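Local atomic coordinates of phosphoacetylglucosamine mutase (PDB entry 5O9X), a protein that interconverts the 6-phosphate and 1-phosphate of N-acetylglucosamine, a mutase reaction in which a sugar 1,6-bisphosphate is the probable intermediate. Residues 400-405 against 409-414. The protein carries 1 engineered substitution. Residues are numbered along the deposited sequence; the frame is centred on the assembly and turned at random.
Sequences TEPQSP and RSLECL
The guanidinium of Arg409 has the carbonyl O of Pro405 over one face, 3.6 Å above its plane and displaced toward the rim, while its NH1 comes within 3.7 Å of Pro405 CB. Arg409 CG lies 3.4 Å from Pro405 O, and beyond it the bend at chi3 (-66°) turns the guanidinium back toward Pro405. Arginine suits the place because its methylene stem can pass the carbonyl while the charged end stays at the exposed surface. That same oxygen accepts the Arg409 N-H in an ordinary i to i+4 helical bond, N to O 2.9 Å with an N-H...O angle of 156°.

Pro405 opens helix 405-420, a place that suits proline because its ring already holds phi near the helical value and the first turn needs no N-H donor. Just before it, Ser404 occupies the N-cap, its OG hydrogen-bonded to the side chain of Gln407. Residues 400-404 link helices 391-399 and 405-420 in the third domain of this α-D-phosphohexomutase, at the protein surface and remote from the chain centre.

Farther along, Leu411 reaches back to this connection, its CG anti to the backbone N (chi1 -172°). Leu411 CD2 makes an apolar contact with Pro402 CG at 3.8 Å, where proline offers a compact ring. The same methyl approaches Thr400 O closely, at 3.3 Å, a methyl-to-carbonyl contact and not a hydrogen bond. A branched apolar side chain suits this buried position because it can meet both the loop and Ile326. Thr400 faces Leu411 with CB, and its hydroxyl, beside the backbone N, bonds back to Thr396 O in the helix that ends just before it; Ile326 touches Thr400 too.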
loop_
_atom_site.group_PDB
_atom_site.type_symbol
_atom_site.label_atom_id
_atom_site.label_comp_id
_atom_site.label_asym_id
_atom_site.label_seq_id
_atom_site.Cartn_x
_atom_site.Cartn_y
_atom_site.Cartn_z
ATOM N N THR A 400 0.594 -29.407 -10.752
ATOM C CA THR A 400 1.535 -29.851 -11.781
ATOM C C THR A 400 2.393 -30.978 -11.179
ATOM O O THR A 400 2.786 -30.889 -10.021
ATOM C CB THR A 400 2.452 -28.684 -12.200
ATOM O OG1 THR A 400 1.678 -27.795 -13.020
ATOM C CG2 THR A 400 3.626 -29.172 -13.045
ATOM N N GLU A 401 2.670 -32.037 -11.937
ATOM C CA GLU A 401 3.610 -33.072 -11.429
ATOM C C GLU A 401 4.839 -33.090 -12.330
ATOM O O GLU A 401 4.780 -33.545 -13.446
ATOM C CB GLU A 401 2.937 -34.440 -11.418
ATOM C CG GLU A 401 1.835 -34.633 -10.385
ATOM C CD GLU A 401 0.918 -35.784 -10.820
ATOM O OE1 GLU A 401 1.449 -36.879 -11.164
ATOM O OE2 GLU A 401 -0.322 -35.586 -10.885
ATOM N N PRO A 402 5.976 -32.549 -11.882
ATOM C CA PRO A 402 6.974 -32.333 -12.961
ATOM C C PRO A 402 7.876 -33.596 -13.149
ATOM O O PRO A 402 7.880 -34.415 -12.276
ATOM C CB PRO A 402 7.759 -31.093 -12.456
ATOM C CG PRO A 402 7.096 -30.676 -11.167
ATOM C CD PRO A 402 6.410 -31.925 -10.632
ATOM N N GLN A 403 8.508 -33.727 -14.301
ATOM C CA GLN A 403 9.272 -34.899 -14.714
ATOM C C GLN A 403 10.453 -35.102 -13.748
ATOM O O GLN A 403 10.719 -36.209 -13.433
ATOM C CB GLN A 403 9.814 -34.805 -16.191
ATOM C CG GLN A 403 10.700 -36.024 -16.678
ATOM C CD GLN A 403 11.895 -35.684 -17.636
ATOM O OE1 GLN A 403 11.849 -35.999 -18.829
ATOM N NE2 GLN A 403 12.979 -35.070 -17.092
ATOM N N SER A 404 11.162 -34.062 -13.297
ATOM C CA SER A 404 12.471 -34.264 -12.593
ATOM C C SER A 404 12.636 -33.530 -11.276
ATOM O O SER A 404 11.875 -32.528 -10.958
ATOM C CB SER A 404 13.617 -33.920 -13.561
ATOM O OG SER A 404 13.566 -32.499 -13.622
ATOM N N PRO A 405 13.582 -34.014 -10.437
ATOM C CA PRO A 405 13.785 -33.308 -9.172
ATOM C C PRO A 405 14.073 -31.789 -9.284
ATOM O O PRO A 405 13.611 -31.053 -8.402
ATOM C CB PRO A 405 14.962 -34.056 -8.540
ATOM C CG PRO A 405 14.669 -35.464 -9.005
ATOM C CD PRO A 405 14.303 -35.291 -10.450
ATOM N N ARG A 409 11.811 -28.993 -7.373
ATOM C CA ARG A 409 12.330 -27.986 -6.408
ATOM C C ARG A 409 11.790 -26.568 -6.768
ATOM O O ARG A 409 11.364 -25.800 -5.887
ATOM C CB ARG A 409 13.890 -27.976 -6.398
ATOM C CG ARG A 409 14.468 -29.194 -5.648
ATOM C CD ARG A 409 15.992 -29.110 -5.427
ATOM N NE ARG A 409 16.755 -29.175 -6.704
ATOM C CZ ARG A 409 17.175 -30.299 -7.286
ATOM N NH1 ARG A 409 16.894 -31.464 -6.739
ATOM N NH2 ARG A 409 17.857 -30.256 -8.392
ATOM N N SER A 410 11.831 -26.228 -8.063
ATOM C CA SER A 410 11.304 -24.944 -8.510
ATOM C C SER A 410 9.815 -24.842 -8.292
ATOM O O SER A 410 9.305 -23.767 -7.863
ATOM C CB SER A 410 11.670 -24.749 -9.966
ATOM O OG SER A 410 13.068 -24.393 -10.022
ATOM N N LEU A 411 9.085 -25.942 -8.565
ATOM C CA LEU A 411 7.659 -25.923 -8.312
ATOM C C LEU A 411 7.359 -25.681 -6.825
ATOM O O LEU A 411 6.484 -24.825 -6.452
ATOM C CB LEU A 411 6.950 -27.201 -8.849
ATOM C CG LEU A 411 5.402 -27.132 -8.768
ATOM C CD1 LEU A 411 4.866 -26.240 -9.899
ATOM C CD2 LEU A 411 4.829 -28.525 -8.978
ATOM N N GLU A 412 8.086 -26.371 -5.948
ATOM C CA GLU A 412 7.889 -26.210 -4.517
ATOM C C GLU A 412 8.244 -24.783 -4.062
ATOM O O GLU A 412 7.609 -24.270 -3.172
ATOM C CB GLU A 412 8.736 -27.229 -3.702
ATOM C CG GLU A 412 7.953 -28.559 -3.509
ATOM C CD GLU A 412 8.808 -29.750 -3.027
ATOM O OE1 GLU A 412 9.506 -29.619 -1.986
ATOM O OE2 GLU A 412 8.782 -30.826 -3.692
ATOM N N CYS A 413 9.287 -24.192 -4.659
ATOM C CA CYS A 413 9.630 -22.797 -4.325
ATOM C C CYS A 413 8.450 -21.908 -4.735
ATOM O O CYS A 413 7.996 -21.084 -3.959
ATOM C CB CYS A 413 10.949 -22.418 -5.033
ATOM S SG CYS A 413 11.533 -20.827 -4.413
ATOM N N LEU A 414 7.877 -22.105 -5.917
ATOM C CA LEU A 414 6.721 -21.286 -6.309
ATOM C C LEU A 414 5.556 -21.428 -5.379
ATOM O O LEU A 414 4.883 -20.444 -5.041
ATOM C CB LEU A 414 6.231 -21.618 -7.734
ATOM C CG LEU A 414 6.914 -20.958 -8.890
ATOM C CD1 LEU A 414 6.473 -21.688 -10.147
ATOM C CD2 LEU A 414 6.541 -19.454 -8.937
#